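Local coordinates for protein putative protease (PDB 3KD4) that is of unknown function but is a putative exported protease, carrying DUF3857 and DUF3858 family regions, at residues A[53-58]-A[122-127]; A[91-96]-A[284-289]; A[415-420]-A[477-482]. All blocks are in the same frame, centred on the assembly; numbering follows the deposited sequence. Where two conformers were deposited one is given.

Overall arrangement
Contacts 1 and 2 adjoin each other, their centres about 17 Å apart, and meet where Asp53 packs on Gln95; contact 3 lies on the opposite side of the chain's centre, about 40 Å from contact 1 and about 36 Å from contact 2, centre to centre. None is wholly buried: each mixes buried with exposed residues. Contact 1 joins the start of strand 55-65 to a loop of the same DUF3857 region through two near-parallel, displaced rings and a shared water. Contact 2 carries that region onto strand 284-285 and helix 287-300 by tyrosine hydroxyls, whereas contact 3, within the DUF3858 region, is backbone-paired and buries the largest area of the three.

Contact 1. Residues A[53-58]-A[122-127]; sequences DFQTLK and PGYYPA
Phe54 and Tyr124 lay their rings nearly parallel, planes 18° apart, but displaced, with centroids 4.7 Å from each other. Tyr124 CD1 sits over one face of the Phe54 ring, toward its rim, and comes within 3.3 Å of Phe54 CD1. Phe54 CB in turn stands over the Tyr124 ring, 4.0 Å from its centroid, a CH-pi contact. A chi1 of -176° sets Tyr124 CG anti to the backbone N, which puts CG 3.6 Å from Phe54 CB. Next to this pair, the extended side chain of Gln55 meets Tyr125 crosswise, its amide plane turned 81° from the ring. A water joins them, accepting from Gln55 NE2 at 2.9 Å and lying in the plane of the Tyr125 ring, 2.5 Å from its OH. Further out, Asn51 fixes two of these groups: its N donates to Gln55 OE1 and its ND2 bonds Tyr124 OH, while Thr120 OG1 bonds Gln55 NE2 and Ala267 O bonds Tyr125 OH. Strands 55-65 and 111-120 are neighbours in the eight-stranded mixed sheet, so ring packing beside a buried amide with both polar atoms partnered holds the loop after 111-120 onto the adjoining strand's start.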
loop_
_atom_site.group_PDB
_atom_site.type_symbol
_atom_site.label_atom_id
_atom_site.label_comp_id
_atom_site.label_asym_id
_atom_site.label_seq_id
_atom_site.Cartn_x
_atom_site.Cartn_y
_atom_site.Cartn_z
ATOM N N ASP A 53 -19.719 -10.249 -14.729
ATOM C CA ASP A 53 -19.464 -11.220 -15.790
ATOM C C ASP A 53 -19.330 -12.652 -15.235
ATOM O O ASP A 53 -19.602 -13.600 -15.951
ATOM C CB ASP A 53 -18.215 -10.881 -16.562
ATOM C CG ASP A 53 -18.361 -9.637 -17.424
ATOM O OD1 ASP A 53 -19.482 -9.142 -17.642
ATOM O OD2 ASP A 53 -17.309 -9.137 -17.860
ATOM N N PHE A 54 -18.898 -12.806 -13.983
ATOM C CA PHE A 54 -18.761 -14.137 -13.390
ATOM C C PHE A 54 -19.337 -14.262 -12.001
ATOM O O PHE A 54 -19.347 -15.378 -11.429
ATOM C CB PHE A 54 -17.280 -14.505 -13.310
ATOM C CG PHE A 54 -16.609 -14.612 -14.667
ATOM C CD1 PHE A 54 -16.111 -13.492 -15.303
ATOM C CD2 PHE A 54 -16.492 -15.841 -15.300
ATOM C CE1 PHE A 54 -15.516 -13.600 -16.577
ATOM C CE2 PHE A 54 -15.881 -15.941 -16.566
ATOM C CZ PHE A 54 -15.401 -14.831 -17.184
ATOM N N GLN A 55 -19.813 -13.155 -11.425
ATOM C CA GLN A 55 -20.277 -13.202 -10.047
ATOM C C GLN A 55 -21.688 -12.701 -9.897
ATOM O O GLN A 55 -22.118 -11.781 -10.604
ATOM C CB GLN A 55 -19.357 -12.396 -9.127
ATOM C CG GLN A 55 -17.901 -12.831 -9.222
ATOM C CD GLN A 55 -16.983 -12.084 -8.287
ATOM O OE1 GLN A 55 -16.940 -10.859 -8.289
ATOM N NE2 GLN A 55 -16.237 -12.826 -7.482
ATOM N N THR A 56 -22.398 -13.262 -8.935
ATOM C CA THR A 56 -23.666 -12.652 -8.551
ATOM C C THR A 56 -23.694 -12.383 -7.056
ATOM O O THR A 56 -23.105 -13.111 -6.236
ATOM C CB THR A 56 -24.871 -13.486 -8.926
ATOM O OG1 THR A 56 -24.779 -14.746 -8.259
ATOM C CG2 THR A 56 -24.953 -13.656 -10.439
ATOM N N LEU A 57 -24.339 -11.279 -6.723
ATOM C CA LEU A 57 -24.494 -10.820 -5.353
ATOM C C LEU A 57 -25.846 -11.234 -4.852
ATOM O O LEU A 57 -26.844 -10.965 -5.488
ATOM C CB LEU A 57 -24.387 -9.301 -5.271
ATOM C CG LEU A 57 -24.608 -8.625 -3.902
ATOM C CD1 LEU A 57 -23.619 -9.100 -2.863
ATOM C CD2 LEU A 57 -24.508 -7.067 -4.104
ATOM N N LYS A 58 -25.889 -11.905 -3.721
ATOM C CA LYS A 58 -27.150 -12.278 -3.123
ATOM C C LYS A 58 -27.224 -11.715 -1.719
ATOM O O LYS A 58 -26.393 -12.038 -0.858
ATOM C CB LYS A 58 -27.211 -13.787 -3.091
ATOM C CG LYS A 58 -28.282 -14.387 -2.269
ATOM C CD LYS A 58 -29.661 -13.981 -2.726
ATOM C CE LYS A 58 -30.712 -14.881 -2.062
ATOM N NZ LYS A 58 -30.213 -16.312 -2.055
ATOM N N PRO A 122 -17.913 -21.197 -12.350
ATOM C CA PRO A 122 -16.666 -21.847 -12.719
ATOM C C PRO A 122 -15.914 -21.049 -13.755
ATOM O O PRO A 122 -16.513 -20.322 -14.496
ATOM C CB PRO A 122 -17.122 -23.188 -13.325
ATOM C CG PRO A 122 -18.459 -23.424 -12.800
ATOM C CD PRO A 122 -19.077 -22.054 -12.617
ATOM N N GLY A 123 -14.608 -21.167 -13.785
ATOM C CA GLY A 123 -13.810 -20.587 -14.846
ATOM C C GLY A 123 -13.310 -19.168 -14.625
ATOM O O GLY A 123 -12.838 -18.531 -15.566
ATOM N N TYR A 124 -13.478 -18.613 -13.441
ATOM C CA TYR A 124 -13.072 -17.237 -13.183
ATOM C C TYR A 124 -11.848 -17.258 -12.264
ATOM O O TYR A 124 -10.858 -16.626 -12.548
ATOM C CB TYR A 124 -14.195 -16.452 -12.498
ATOM C CG TYR A 124 -13.899 -15.002 -12.271
ATOM C CD1 TYR A 124 -13.563 -14.174 -13.331
ATOM C CD2 TYR A 124 -13.940 -14.446 -10.993
ATOM C CE1 TYR A 124 -13.295 -12.822 -13.147
ATOM C CE2 TYR A 124 -13.679 -13.064 -10.791
ATOM C CZ TYR A 124 -13.355 -12.272 -11.880
ATOM O OH TYR A 124 -13.066 -10.915 -11.721
ATOM N N TYR A 125 -11.906 -17.979 -11.158
ATOM C CA TYR A 125 -10.742 -18.042 -10.273
ATOM C C TYR A 125 -10.025 -19.369 -10.456
ATOM O O TYR A 125 -10.660 -20.400 -10.365
ATOM C CB TYR A 125 -11.189 -17.895 -8.840
ATOM C CG TYR A 125 -11.623 -16.511 -8.464
ATOM C CD1 TYR A 125 -10.887 -15.395 -8.853
ATOM C CD2 TYR A 125 -12.725 -16.312 -7.665
ATOM C CE1 TYR A 125 -11.293 -14.110 -8.487
ATOM C CE2 TYR A 125 -13.113 -15.022 -7.260
ATOM C CZ TYR A 125 -12.396 -13.935 -7.702
ATOM O OH TYR A 125 -12.772 -12.651 -7.316
ATOM N N PRO A 126 -8.700 -19.350 -10.674
ATOM C CA PRO A 126 -7.950 -20.603 -10.764
ATOM C C PRO A 126 -7.953 -21.426 -9.485
ATOM O O PRO A 126 -7.805 -22.637 -9.551
ATOM C CB PRO A 126 -6.524 -20.142 -11.075
ATOM C CG PRO A 126 -6.639 -18.812 -11.626
ATOM C CD PRO A 126 -7.840 -18.187 -10.966
ATOM N N ALA A 127 -8.159 -20.781 -8.340
ATOM C CA ALA A 127 -8.044 -21.457 -7.050
ATOM C C ALA A 127 -8.779 -20.650 -5.985
ATOM O O ALA A 127 -9.155 -19.522 -6.228
ATOM C CB ALA A 127 -6.524 -21.613 -6.679
HETATM O O HOH W 1 -14.309 -12.232 -5.432
#

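Contact 2. Residues A[91-96]-A[284-289]; sequences PAYNQL and YGTPLE
Ala92 and Tyr284 come together although their backbones stay distant, the CA atoms 9.5 Å apart, so side chains span the interval. Residues 91-92 form a short 3-10 segment that runs into a type I turn from Tyr93 to Leu96; opposite, strand 284-285 leads through Thr286 into a helix. Tyr284 OH accepts from Ala92 N at 2.9 Å, and Tyr284 CE2 comes to 3.7 Å from Pro91 CD. The Tyr93 and Tyr284 side chains run antiparallel past one another, Tyr93 CE2 lying in the plane of the Tyr284 ring at the edge, 3.8 Å from Tyr284 CE1. Replacing Tyr284 with an alanine would probably leave Ala92 N without this acceptor and open a gap beside Pro91 and Tyr93. Tyr93 meets Glu289 tip to tip, Tyr93 OH giving a weak bond to Glu289 OE1 at 3.2 Å. Glu289 is already engaged: Thr286 N donates to its OE1, and Glu289 N returns a bond to Thr286 OG1, a capping box at the helix start. Arg274 forms a salt bridge with Glu289 OE1 and also bonds Tyr284 O. The loop 91-96 rests against the N-terminal end of helix 287-300, where strand 284-285 pairs in parallel with strand 260-261.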
loop_
_atom_site.group_PDB
_atom_site.type_symbol
_atom_site.label_atom_id
_atom_site.label_comp_id
_atom_site.label_asym_id
_atom_site.label_seq_id
_atom_site.Cartn_x
_atom_site.Cartn_y
_atom_site.Cartn_z
ATOM N N PRO A 91 -12.722 1.843 -19.741
ATOM C CA PRO A 91 -13.789 1.229 -20.502
ATOM C C PRO A 91 -13.828 -0.251 -20.451
ATOM O O PRO A 91 -14.915 -0.824 -20.403
ATOM C CB PRO A 91 -13.491 1.682 -21.922
ATOM C CG PRO A 91 -12.940 3.039 -21.727
ATOM C CD PRO A 91 -12.069 2.915 -20.520
ATOM N N ALA A 92 -12.659 -0.879 -20.478
ATOM C CA ALA A 92 -12.592 -2.330 -20.435
ATOM C C ALA A 92 -13.182 -2.913 -19.146
ATOM O O ALA A 92 -13.544 -4.090 -19.130
ATOM C CB ALA A 92 -11.131 -2.802 -20.595
ATOM N N TYR A 93 -13.264 -2.103 -18.086
ATOM C CA TYR A 93 -13.765 -2.550 -16.775
ATOM C C TYR A 93 -15.070 -1.923 -16.366
ATOM O O TYR A 93 -15.440 -1.923 -15.185
ATOM C CB TYR A 93 -12.728 -2.238 -15.700
ATOM C CG TYR A 93 -11.421 -2.758 -16.114
ATOM C CD1 TYR A 93 -11.156 -4.119 -16.074
ATOM C CD2 TYR A 93 -10.465 -1.903 -16.660
ATOM C CE1 TYR A 93 -9.978 -4.596 -16.500
ATOM C CE2 TYR A 93 -9.278 -2.384 -17.084
ATOM C CZ TYR A 93 -9.038 -3.720 -17.005
ATOM O OH TYR A 93 -7.837 -4.184 -17.426
ATOM N N ASN A 94 -15.786 -1.390 -17.343
ATOM C CA ASN A 94 -16.990 -0.649 -17.042
ATOM C C ASN A 94 -18.158 -1.556 -16.662
ATOM O O ASN A 94 -19.198 -1.051 -16.302
ATOM C CB ASN A 94 -17.366 0.300 -18.207
ATOM C CG ASN A 94 -17.867 -0.429 -19.432
ATOM O OD1 ASN A 94 -18.008 -1.660 -19.463
ATOM N ND2 ASN A 94 -18.158 0.347 -20.469
ATOM N N GLN A 95 -17.992 -2.880 -16.729
ATOM C CA GLN A 95 -19.026 -3.786 -16.213
ATOM C C GLN A 95 -18.956 -3.965 -14.669
ATOM O O GLN A 95 -19.922 -4.420 -14.059
ATOM C CB GLN A 95 -19.003 -5.139 -16.941
ATOM C CG GLN A 95 -18.107 -6.249 -16.359
ATOM C CD GLN A 95 -16.602 -5.962 -16.367
ATOM O OE1 GLN A 95 -16.134 -4.978 -16.954
ATOM N NE2 GLN A 95 -15.830 -6.834 -15.686
ATOM N N LEU A 96 -17.835 -3.588 -14.041
ATOM C CA LEU A 96 -17.654 -3.833 -12.613
ATOM C C LEU A 96 -18.699 -3.101 -11.801
ATOM O O LEU A 96 -19.148 -2.042 -12.213
ATOM C CB LEU A 96 -16.260 -3.456 -12.171
ATOM C CG LEU A 96 -15.140 -4.334 -12.758
ATOM C CD1 LEU A 96 -13.796 -3.793 -12.245
ATOM C CD2 LEU A 96 -15.350 -5.816 -12.444
ATOM N N TYR A 284 -4.222 2.609 -21.138
ATOM C CA TYR A 284 -4.351 2.437 -19.694
ATOM C C TYR A 284 -4.091 0.963 -19.423
ATOM O O TYR A 284 -4.251 0.136 -20.298
ATOM C CB TYR A 284 -5.723 2.890 -19.161
ATOM C CG TYR A 284 -6.885 2.118 -19.729
ATOM C CD1 TYR A 284 -7.343 0.963 -19.127
ATOM C CD2 TYR A 284 -7.536 2.564 -20.873
ATOM C CE1 TYR A 284 -8.399 0.247 -19.674
ATOM C CE2 TYR A 284 -8.591 1.882 -21.407
ATOM C CZ TYR A 284 -9.024 0.724 -20.818
ATOM O OH TYR A 284 -10.083 0.055 -21.394
ATOM N N GLY A 285 -3.656 0.645 -18.218
ATOM C CA GLY A 285 -3.464 -0.728 -17.813
ATOM C C GLY A 285 -3.485 -0.864 -16.298
ATOM O O GLY A 285 -3.170 0.073 -15.562
ATOM N N THR A 286 -3.846 -2.049 -15.841
ATOM C CA THR A 286 -3.731 -2.402 -14.428
ATOM C C THR A 286 -2.257 -2.556 -14.131
ATOM O O THR A 286 -1.474 -2.702 -15.052
ATOM C CB THR A 286 -4.463 -3.693 -14.144
ATOM O OG1 THR A 286 -3.771 -4.780 -14.776
ATOM C CG2 THR A 286 -5.917 -3.602 -14.656
ATOM N N PRO A 287 -1.861 -2.508 -12.841
ATOM C CA PRO A 287 -0.466 -2.757 -12.495
ATOM C C PRO A 287 0.083 -4.047 -13.098
ATOM O O PRO A 287 1.208 -4.070 -13.579
ATOM C CB PRO A 287 -0.491 -2.836 -10.965
ATOM C CG PRO A 287 -1.631 -1.882 -10.595
ATOM C CD PRO A 287 -2.674 -2.159 -11.661
ATOM N N LEU A 288 -0.741 -5.092 -13.105
ATOM C CA LEU A 288 -0.349 -6.388 -13.611
ATOM C C LEU A 288 -0.113 -6.315 -15.130
ATOM O O LEU A 288 0.862 -6.854 -15.636
ATOM C CB LEU A 288 -1.410 -7.429 -13.278
ATOM C CG LEU A 288 -1.157 -8.868 -13.726
ATOM C CD1 LEU A 288 0.103 -9.431 -13.049
ATOM C CD2 LEU A 288 -2.412 -9.768 -13.435
ATOM N N GLU A 289 -1.023 -5.663 -15.835
ATOM C CA GLU A 289 -0.885 -5.455 -17.285
ATOM C C GLU A 289 0.361 -4.648 -17.622
ATOM O O GLU A 289 1.090 -4.977 -18.555
ATOM C CB GLU A 289 -2.126 -4.753 -17.840
ATOM C CG GLU A 289 -3.313 -5.686 -18.019
ATOM C CD GLU A 289 -4.627 -4.966 -18.366
ATOM O OE1 GLU A 289 -4.706 -3.730 -18.168
ATOM O OE2 GLU A 289 -5.573 -5.632 -18.865
#

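Contact 3. Residues A[415-420]-A[477-482]; sequences NLFELP and QQFTPA
Phe417 and Phe479 pair in a short two-stranded antiparallel ribbon, strand 417-418 against strand 478-479. They are a hydrogen-bonded pair: Phe417 N donates to Phe479 O at 2.8 Å and 169°, Phe479 N donates back to Phe417 O, and Leu419 N to Gln477 O adds a third rung. The tight part is the face bearing the two phenylalanines. Their side chains cross, with Phe417 CD2 and Phe479 CD1 3.9 Å apart, and Leu419 CG meets the edge of the Phe479 ring at CE1, 4.0 Å away. Phe417 CG is anti to its backbone N (chi1 -178°), Phe479 CG to its carbonyl carbon. Val487 of helix 481-495 touches both side chains, and Tyr484 meets Phe417 edge-to-face, so this face is backed by the helix that follows it.

The loose side is at the Leu416 end. There the exposed Leu416 lays CD2 3.6 Å from Thr480 CA, and a water donates to both Asn415 O and Phe479 O, bridging them where the strand pairing has ended. Thr480 is the N-cap, its OG1 capping a backbone N just beyond the segment, and its own N donates to Glu483 OE1.

The other face of the ribbon is polar. Glu418 and Gln478, a non-hydrogen-bonded pair, run alongside each other in one direction, their carboxylate and amide planes only 15° apart. Arg349 forms a salt bridge with Glu418 OE2, which also accepts from Lys195 N and is likely to keep its negative charge. The remaining oxygen, Glu418 OE1, is met nearly along its C-O axis by Gln478 NE2 at 2.7 Å.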
loop_
_atom_site.group_PDB
_atom_site.type_symbol
_atom_site.label_atom_id
_atom_site.label_comp_id
_atom_site.label_asym_id
_atom_site.label_seq_id
_atom_site.Cartn_x
_atom_site.Cartn_y
_atom_site.Cartn_z
ATOM N N ASN A 415 2.568 2.068 19.120
ATOM C CA ASN A 415 2.857 1.080 18.073
ATOM C C ASN A 415 4.194 1.325 17.414
ATOM O O ASN A 415 4.788 2.386 17.586
ATOM C CB ASN A 415 1.753 1.106 17.027
ATOM C CG ASN A 415 0.433 0.658 17.596
ATOM O OD1 ASN A 415 -0.415 1.465 17.963
ATOM N ND2 ASN A 415 0.292 -0.633 17.751
ATOM N N LEU A 416 4.671 0.335 16.672
ATOM C CA LEU A 416 5.860 0.507 15.864
ATOM C C LEU A 416 5.711 1.689 14.976
ATOM O O LEU A 416 4.622 1.960 14.470
ATOM C CB LEU A 416 6.133 -0.706 14.997
ATOM C CG LEU A 416 6.587 -1.975 15.725
ATOM C CD1 LEU A 416 6.799 -3.085 14.678
ATOM C CD2 LEU A 416 7.867 -1.737 16.526
ATOM N N PHE A 417 6.838 2.372 14.796
ATOM C CA PHE A 417 6.967 3.539 13.959
ATOM C C PHE A 417 7.808 3.171 12.738
ATOM O O PHE A 417 8.887 2.615 12.901
ATOM C CB PHE A 417 7.666 4.612 14.788
ATOM C CG PHE A 417 7.843 5.896 14.082
ATOM C CD1 PHE A 417 6.749 6.614 13.669
ATOM C CD2 PHE A 417 9.102 6.401 13.836
ATOM C CE1 PHE A 417 6.909 7.827 13.006
ATOM C CE2 PHE A 417 9.262 7.643 13.173
ATOM C CZ PHE A 417 8.158 8.327 12.755
ATOM N N GLU A 418 7.332 3.464 11.538
ATOM C CA GLU A 418 8.038 3.059 10.305
ATOM C C GLU A 418 8.226 4.198 9.360
ATOM O O GLU A 418 7.287 4.933 9.084
ATOM C CB GLU A 418 7.231 1.946 9.581
ATOM C CG GLU A 418 7.952 1.278 8.397
ATOM C CD GLU A 418 7.145 0.141 7.822
ATOM O OE1 GLU A 418 7.370 -0.989 8.261
ATOM O OE2 GLU A 418 6.258 0.379 6.977
ATOM N N LEU A 419 9.439 4.335 8.833
ATOM C CA LEU A 419 9.753 5.360 7.856
ATOM C C LEU A 419 9.545 4.813 6.446
ATOM O O LEU A 419 9.709 3.616 6.220
ATOM C CB LEU A 419 11.210 5.766 8.000
ATOM C CG LEU A 419 11.707 6.207 9.376
ATOM C CD1 LEU A 419 13.160 6.630 9.201
ATOM C CD2 LEU A 419 10.859 7.364 9.915
ATOM N N PRO A 420 9.210 5.685 5.480
ATOM C CA PRO A 420 9.030 5.212 4.108
ATOM C C PRO A 420 10.313 4.607 3.520
ATOM O O PRO A 420 10.244 3.655 2.748
ATOM C CB PRO A 420 8.640 6.487 3.346
ATOM C CG PRO A 420 8.241 7.468 4.352
ATOM C CD PRO A 420 8.927 7.125 5.619
ATOM N N GLN A 477 14.720 1.701 9.724
ATOM C CA GLN A 477 13.379 1.886 9.202
ATOM C C GLN A 477 12.257 1.759 10.226
ATOM O O GLN A 477 11.242 2.415 10.088
ATOM C CB GLN A 477 13.103 0.815 8.159
ATOM C CG GLN A 477 13.793 1.028 6.887
ATOM C CD GLN A 477 13.689 -0.156 5.995
ATOM O OE1 GLN A 477 12.990 -0.088 4.983
ATOM N NE2 GLN A 477 14.375 -1.285 6.371
ATOM N N GLN A 478 12.402 0.854 11.184
ATOM C CA GLN A 478 11.351 0.601 12.153
ATOM C C GLN A 478 11.827 0.775 13.561
ATOM O O GLN A 478 12.929 0.356 13.914
ATOM C CB GLN A 478 10.805 -0.811 12.036
ATOM C CG GLN A 478 10.177 -1.120 10.689
ATOM C CD GLN A 478 9.599 -2.534 10.659
ATOM O OE1 GLN A 478 10.225 -3.461 11.154
ATOM N NE2 GLN A 478 8.428 -2.700 10.071
ATOM N N PHE A 479 10.946 1.327 14.379
ATOM C CA PHE A 479 11.281 1.740 15.725
ATOM C C PHE A 479 10.177 1.318 16.691
ATOM O O PHE A 479 8.982 1.528 16.436
ATOM C CB PHE A 479 11.462 3.265 15.781
ATOM C CG PHE A 479 12.514 3.780 14.873
ATOM C CD1 PHE A 479 12.223 4.045 13.528
ATOM C CD2 PHE A 479 13.809 3.975 15.336
ATOM C CE1 PHE A 479 13.205 4.496 12.671
ATOM C CE2 PHE A 479 14.826 4.432 14.479
ATOM C CZ PHE A 479 14.524 4.711 13.149
ATOM N N THR A 480 10.593 0.685 17.778
ATOM C CA THR A 480 9.708 0.361 18.866
ATOM C C THR A 480 9.434 1.652 19.626
ATOM O O THR A 480 10.156 2.649 19.455
ATOM C CB THR A 480 10.385 -0.586 19.858
ATOM O OG1 THR A 480 11.559 0.063 20.346
ATOM C CG2 THR A 480 10.757 -1.919 19.193
ATOM N N PRO A 481 8.399 1.643 20.482
ATOM C CA PRO A 481 8.118 2.806 21.315
ATOM C C PRO A 481 9.313 3.217 22.181
ATOM O O PRO A 481 9.520 4.404 22.377
ATOM C CB PRO A 481 6.923 2.366 22.141
ATOM C CG PRO A 481 6.230 1.336 21.263
ATOM C CD PRO A 481 7.346 0.616 20.584
ATOM N N ALA A 482 10.126 2.256 22.623
ATOM C CA ALA A 482 11.362 2.550 23.380
ATOM C C ALA A 482 12.393 3.319 22.551
ATOM O O ALA A 482 13.176 4.091 23.097
ATOM C CB ALA A 482 11.980 1.261 23.920
HETATM O O HOH W 2 7.485 3.468 17.910
#